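Ras GTPase-activating-like protein rng2 (Schizosaccharomyces pombe, PDB 1P2X) is a component of the contractile F-actin ring at the division site, required for ring construction, and binds actin filaments through the calponin-homology domain seen here. Local coordinates at residues R1-Q5 and V143-R147; R12-A16 and I106-H110. The contacts are given in a common frame with arbitrary orientation. Numbering follows the deposited sequence.

Interaction 1: R1-Q5 and V143-R147; sequences RETLQ and VRRLR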
loop_
_atom_site.group_PDB
_atom_site.type_symbol
_atom_site.label_atom_id
_atom_site.label_comp_id
_atom_site.label_asym_id
_atom_site.label_seq_id
_atom_site.Cartn_x
_atom_site.Cartn_y
_atom_site.Cartn_z
ATOM N N ARG A 1 -13.805 5.465 19.722
ATOM C CA ARG A 1 -13.116 6.265 18.652
ATOM C C ARG A 1 -11.870 5.527 18.138
ATOM O O ARG A 1 -11.586 5.532 16.944
ATOM C CB ARG A 1 -12.728 7.674 19.163
ATOM C CG ARG A 1 -11.635 7.698 20.250
ATOM C CD ARG A 1 -10.897 9.055 20.389
ATOM N NE ARG A 1 -11.648 10.084 21.108
ATOM C CZ ARG A 1 -12.020 10.000 22.387
ATOM N NH1 ARG A 1 -11.711 8.926 23.111
ATOM N NH2 ARG A 1 -12.701 10.998 22.951
ATOM N N GLU A 2 -11.144 4.882 19.045
ATOM C CA GLU A 2 -9.949 4.134 18.672
ATOM C C GLU A 2 -10.282 2.939 17.794
ATOM O O GLU A 2 -9.611 2.688 16.798
ATOM C CB GLU A 2 -9.228 3.610 19.910
ATOM C CG GLU A 2 -8.209 4.530 20.543
ATOM C CD GLU A 2 -7.368 3.762 21.565
ATOM O OE1 GLU A 2 -7.977 3.123 22.464
ATOM O OE2 GLU A 2 -6.115 3.795 21.462
ATOM N N THR A 3 -11.301 2.181 18.190
ATOM C CA THR A 3 -11.701 0.981 17.456
ATOM C C THR A 3 -12.051 1.349 16.021
ATOM O O THR A 3 -11.514 0.771 15.069
ATOM C CB THR A 3 -12.917 0.301 18.131
ATOM O OG1 THR A 3 -12.486 -0.317 19.347
ATOM C CG2 THR A 3 -13.485 -0.804 17.242
ATOM N N LEU A 4 -12.947 2.322 15.882
ATOM C CA LEU A 4 -13.384 2.805 14.576
ATOM C C LEU A 4 -12.203 3.248 13.712
ATOM O O LEU A 4 -12.135 2.904 12.529
ATOM C CB LEU A 4 -14.357 3.974 14.745
ATOM C CG LEU A 4 -14.802 4.652 13.450
ATOM C CD1 LEU A 4 -15.751 3.729 12.678
ATOM C CD2 LEU A 4 -15.488 5.972 13.769
ATOM N N GLN A 5 -11.281 4.006 14.304
ATOM C CA GLN A 5 -10.090 4.471 13.590
ATOM C C GLN A 5 -9.285 3.264 13.100
ATOM O O GLN A 5 -8.805 3.247 11.967
ATOM C CB GLN A 5 -9.218 5.367 14.490
ATOM C CG GLN A 5 -7.911 5.811 13.828
ATOM C CD GLN A 5 -6.970 6.564 14.766
ATOM O OE1 GLN A 5 -6.609 6.079 15.849
ATOM N NE2 GLN A 5 -6.555 7.750 14.340
ATOM N N VAL A 143 -5.008 -0.900 16.861
ATOM C CA VAL A 143 -5.164 0.053 17.950
ATOM C C VAL A 143 -3.831 0.198 18.702
ATOM O O VAL A 143 -3.365 1.319 18.942
ATOM C CB VAL A 143 -6.253 -0.385 18.934
ATOM C CG1 VAL A 143 -6.269 0.541 20.145
ATOM C CG2 VAL A 143 -7.617 -0.353 18.243
ATOM N N ARG A 144 -3.223 -0.934 19.061
ATOM C CA ARG A 144 -1.940 -0.948 19.768
ATOM C C ARG A 144 -0.848 -0.284 18.928
ATOM O O ARG A 144 -0.053 0.515 19.427
ATOM C CB ARG A 144 -1.545 -2.397 20.101
ATOM C CG ARG A 144 -0.149 -2.575 20.716
ATOM C CD ARG A 144 0.093 -4.004 21.227
ATOM N NE ARG A 144 1.485 -4.203 21.627
ATOM C CZ ARG A 144 2.452 -4.607 20.810
ATOM N NH1 ARG A 144 2.192 -4.880 19.538
ATOM N NH2 ARG A 144 3.692 -4.722 21.261
ATOM N N ARG A 145 -0.811 -0.604 17.640
ATOM C CA ARG A 145 0.188 0.004 16.770
ATOM C C ARG A 145 0.069 1.534 16.747
ATOM O O ARG A 145 1.072 2.249 16.855
ATOM C CB ARG A 145 0.067 -0.544 15.344
ATOM C CG ARG A 145 1.381 -0.557 14.589
ATOM C CD ARG A 145 1.213 -0.147 13.130
ATOM N NE ARG A 145 0.556 -1.177 12.337
ATOM C CZ ARG A 145 0.239 -1.043 11.056
ATOM N NH1 ARG A 145 0.515 0.085 10.417
ATOM N NH2 ARG A 145 -0.361 -2.036 10.416
ATOM N N LEU A 146 -1.152 2.038 16.613
ATOM C CA LEU A 146 -1.360 3.481 16.529
ATOM C C LEU A 146 -1.054 4.186 17.849
ATOM O O LEU A 146 -0.603 5.333 17.847
ATOM C CB LEU A 146 -2.789 3.791 16.050
ATOM C CG LEU A 146 -3.128 3.245 14.650
ATOM C CD1 LEU A 146 -4.539 3.636 14.249
ATOM C CD2 LEU A 146 -2.130 3.767 13.636
ATOM N N ARG A 147 -1.277 3.508 18.972
ATOM C CA ARG A 147 -0.948 4.095 20.271
ATOM C C ARG A 147 0.549 4.345 20.399
ATOM O O ARG A 147 0.974 5.420 20.820
ATOM C CB ARG A 147 -1.391 3.185 21.423
ATOM C CG ARG A 147 -2.881 3.170 21.670
ATOM C CD ARG A 147 -3.214 2.619 23.048
ATOM N NE ARG A 147 -4.653 2.451 23.232
ATOM C CZ ARG A 147 -5.209 1.940 24.318
ATOM N NH1 ARG A 147 -4.439 1.543 25.325
ATOM N NH2 ARG A 147 -6.525 1.814 24.388
HETATM O O HOH W 1 -4.993 3.706 18.943
#

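Interaction 2: R12-A16 and I106-H110; sequences RVDEA and IYCIH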
loop_
_atom_site.group_PDB
_atom_site.type_symbol
_atom_site.label_atom_id
_atom_site.label_comp_id
_atom_site.label_asym_id
_atom_site.label_seq_id
_atom_site.Cartn_x
_atom_site.Cartn_y
_atom_site.Cartn_z
ATOM N N ARG A 12 -8.922 0.690 4.518
ATOM C CA ARG A 12 -8.077 1.356 3.547
ATOM C C ARG A 12 -7.011 0.392 3.040
ATOM O O ARG A 12 -6.747 0.322 1.836
ATOM C CB ARG A 12 -7.433 2.606 4.155
ATOM C CG ARG A 12 -8.441 3.587 4.811
ATOM C CD ARG A 12 -9.325 4.330 3.795
ATOM N NE ARG A 12 -10.507 3.582 3.358
ATOM C CZ ARG A 12 -11.629 3.463 4.059
ATOM N NH1 ARG A 12 -11.744 4.040 5.248
ATOM N NH2 ARG A 12 -12.658 2.791 3.560
ATOM N N VAL A 13 -6.396 -0.354 3.956
ATOM C CA VAL A 13 -5.372 -1.331 3.596
ATOM C C VAL A 13 -5.981 -2.442 2.727
ATOM O O VAL A 13 -5.381 -2.878 1.743
ATOM C CB VAL A 13 -4.718 -1.968 4.859
ATOM C CG1 VAL A 13 -3.633 -2.962 4.452
ATOM C CG2 VAL A 13 -4.131 -0.898 5.752
ATOM N N ASP A 14 -7.182 -2.883 3.092
ATOM C CA ASP A 14 -7.884 -3.933 2.350
ATOM C C ASP A 14 -8.181 -3.490 0.909
ATOM O O ASP A 14 -8.024 -4.262 -0.038
ATOM C CB ASP A 14 -9.198 -4.285 3.064
ATOM C CG ASP A 14 -9.806 -5.567 2.562
ATOM O OD1 ASP A 14 -10.917 -5.533 1.976
ATOM O OD2 ASP A 14 -9.193 -6.644 2.748
ATOM N N GLU A 15 -8.621 -2.246 0.759
ATOM C CA GLU A 15 -8.939 -1.680 -0.551
ATOM C C GLU A 15 -7.707 -1.599 -1.467
ATOM O O GLU A 15 -7.783 -1.923 -2.650
ATOM C CB GLU A 15 -9.575 -0.289 -0.379
ATOM C CG GLU A 15 -10.955 -0.315 0.273
ATOM C CD GLU A 15 -11.354 1.021 0.869
ATOM O OE1 GLU A 15 -10.582 1.994 0.723
ATOM O OE2 GLU A 15 -12.437 1.103 1.488
ATOM N N ALA A 16 -6.581 -1.167 -0.909
ATOM C CA ALA A 16 -5.336 -1.076 -1.663
ATOM C C ALA A 16 -4.858 -2.489 -2.026
ATOM O O ALA A 16 -4.344 -2.708 -3.123
ATOM C CB ALA A 16 -4.264 -0.353 -0.834
ATOM N N ILE A 106 0.277 2.867 1.837
ATOM C CA ILE A 106 -1.104 2.541 1.512
ATOM C C ILE A 106 -1.774 3.759 0.879
ATOM O O ILE A 106 -2.555 3.636 -0.060
ATOM C CB ILE A 106 -1.878 2.123 2.786
ATOM C CG1 ILE A 106 -1.215 0.892 3.422
ATOM C CG2 ILE A 106 -3.327 1.832 2.459
ATOM C CD1 ILE A 106 -0.981 -0.262 2.445
ATOM N N TYR A 107 -1.461 4.936 1.418
ATOM C CA TYR A 107 -1.988 6.204 0.916
ATOM C C TYR A 107 -1.495 6.423 -0.513
ATOM O O TYR A 107 -2.264 6.769 -1.404
ATOM C CB TYR A 107 -1.510 7.347 1.817
ATOM C CG TYR A 107 -1.942 8.734 1.378
ATOM C CD1 TYR A 107 -3.291 9.078 1.287
ATOM C CD2 TYR A 107 -0.995 9.705 1.070
ATOM C CE1 TYR A 107 -3.678 10.361 0.894
ATOM C CE2 TYR A 107 -1.367 10.980 0.674
ATOM C CZ TYR A 107 -2.703 11.301 0.587
ATOM O OH TYR A 107 -3.060 12.558 0.168
ATOM N N CYS A 108 -0.205 6.205 -0.725
ATOM C CA CYS A 108 0.368 6.373 -2.043
ATOM C C CYS A 108 -0.326 5.441 -3.035
ATOM O O CYS A 108 -0.651 5.846 -4.162
ATOM C CB CYS A 108 1.875 6.102 -2.006
ATOM S SG CYS A 108 2.672 6.152 -3.629
ATOM N N ILE A 109 -0.585 4.204 -2.615
ATOM C CA ILE A 109 -1.241 3.232 -3.489
ATOM C C ILE A 109 -2.656 3.659 -3.901
ATOM O O ILE A 109 -3.073 3.430 -5.038
ATOM C CB ILE A 109 -1.292 1.848 -2.822
ATOM C CG1 ILE A 109 0.128 1.265 -2.742
ATOM C CG2 ILE A 109 -2.237 0.923 -3.587
ATOM C CD1 ILE A 109 0.223 -0.039 -2.004
ATOM N N HIS A 110 -3.393 4.269 -2.975
ATOM C CA HIS A 110 -4.744 4.732 -3.274
ATOM C C HIS A 110 -4.681 5.862 -4.318
ATOM O O HIS A 110 -5.420 5.854 -5.304
ATOM C CB HIS A 110 -5.446 5.249 -2.007
ATOM C CG HIS A 110 -6.075 4.177 -1.164
ATOM N ND1 HIS A 110 -7.421 4.166 -0.868
ATOM C CD2 HIS A 110 -5.536 3.120 -0.508
ATOM C CE1 HIS A 110 -7.687 3.148 -0.067
ATOM N NE2 HIS A 110 -6.559 2.500 0.173
#

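Interaction 1: R1-Q5 and V143-R147
Charge pairing dominates this contact. Glu2, in the first turn of helix 2-23, reaches across to Arg147 at the end of helix 136-147. Two hydrogen bonds make the salt bridge bidentate. Arg147 NE donates to Glu2 OE2 at 2.7 Å, and Arg147 NH2 donates to Glu2 OE1, also at 2.7 Å. The carboxylate meets the guanidinium at its edge, near the guanidinium plane, so both N-H groups point well at their acceptors. The CA-to-CB bond of Arg147 runs sideways. Its extended side chain, with chi2, chi3 and chi4 all near 180°, carries the charge over to Glu2.

A water lies beside the ion pair. It is 2.8 Å from Glu2 OE2 and 2.9 Å from Val143 O of helix 136-147, within hydrogen-bonding distance of both.

The other contacts are van der Waals contacts of aliphatic groups, mostly with polar side chains. Val143 points toward segment 1-5, and its CG1 lies 3.5 Å from Glu2 OE2. Val143 CG2 comes within 4.4 Å of Thr3 CA. One turn further along each helix, Gln5 OE1 approaches Leu146 CD1 at 3.6 Å. Gln5 and Leu146 both also touch Leu153, in the loop after helix 136-147. The two segments bury 254 Å² in all.

The contact joins the start of the long N-terminal helix to the last helix of the chain, 138 residues later. None of the touching residues is fully buried. The directional part of this surface contact is one bidentate ion pair with a shared water beside it, supported by van der Waals contacts of Val143 and Leu146.

Interaction 2: R12-A16 and I106-H110
This is a buried helix-helix contact near the centre of the calponin-homology domain. It packs the middle of helix 2-23 against helix 102-117, two helices of the domain's helical bundle. The axes of these short segments come within 9.4 Å and cross at 50°. The CA atoms of Val13 and Ile106 lie 6.1 Å apart, as do those of Ala16 and His110.

Ala16 is central to the apolar packing. It points toward helix 102-117, and its methyl group fits among Ile106, Ile109 and His110. Ala16 CB touches Ile109 CG2 at 3.6 Å, His110 CD2 at 3.7 Å and Ile106 CG2 at 4.1 Å. Val13 extends this patch, with Val13 CG2 4.1 Å from Ile106 CG1. Beyond the two segments, Trp19 and Ile20 of helix 2-23 also meet Ile109.

One polar bond crosses the interface. His110 NE2 donates to Arg12 O at 2.7 Å. Arg12 O also accepts the helical hydrogen bond from Ala16 N at 3.1 Å, so the carbonyl serves both its own helix and the neighbouring one. Glu15 OE1 lies 3.2 Å from His110 CE1, at the ring edge. Glu15 is itself held by Arg12 one turn back: Arg12 NE donates to Glu15 OE1 at 3.1 Å, and Arg12 NH2 to Glu15 OE2 at 2.7 Å. The His110 ring also packs edge-to-face with Phe156 of the C-terminal tail.

The aliphatic contacts supply close fit, while the bond from His110 adds a directional link and probably helps fix how the helices sit along each other.

Both interactions use helix 2-23, but at different places along it. Interaction 2 holds the middle of this helix to helix 102-117, in the core. Interaction 1 holds its start to helix 136-147, at the surface. Helices 102-117 and 136-147 are consecutive in the chain. Helix 2-23 meets the later one at its start and the earlier one at its middle. The contact centres are 18 Å apart, and their nearest atoms are about 6 Å apart without touching. Burial differs little in area, yet the chemistry differs. The surface contact relies on an inter-helix salt bridge. In the core, the ion pair stays within one helix, and aliphatic packing and one histidine-to-carbonyl hydrogen bond join the two.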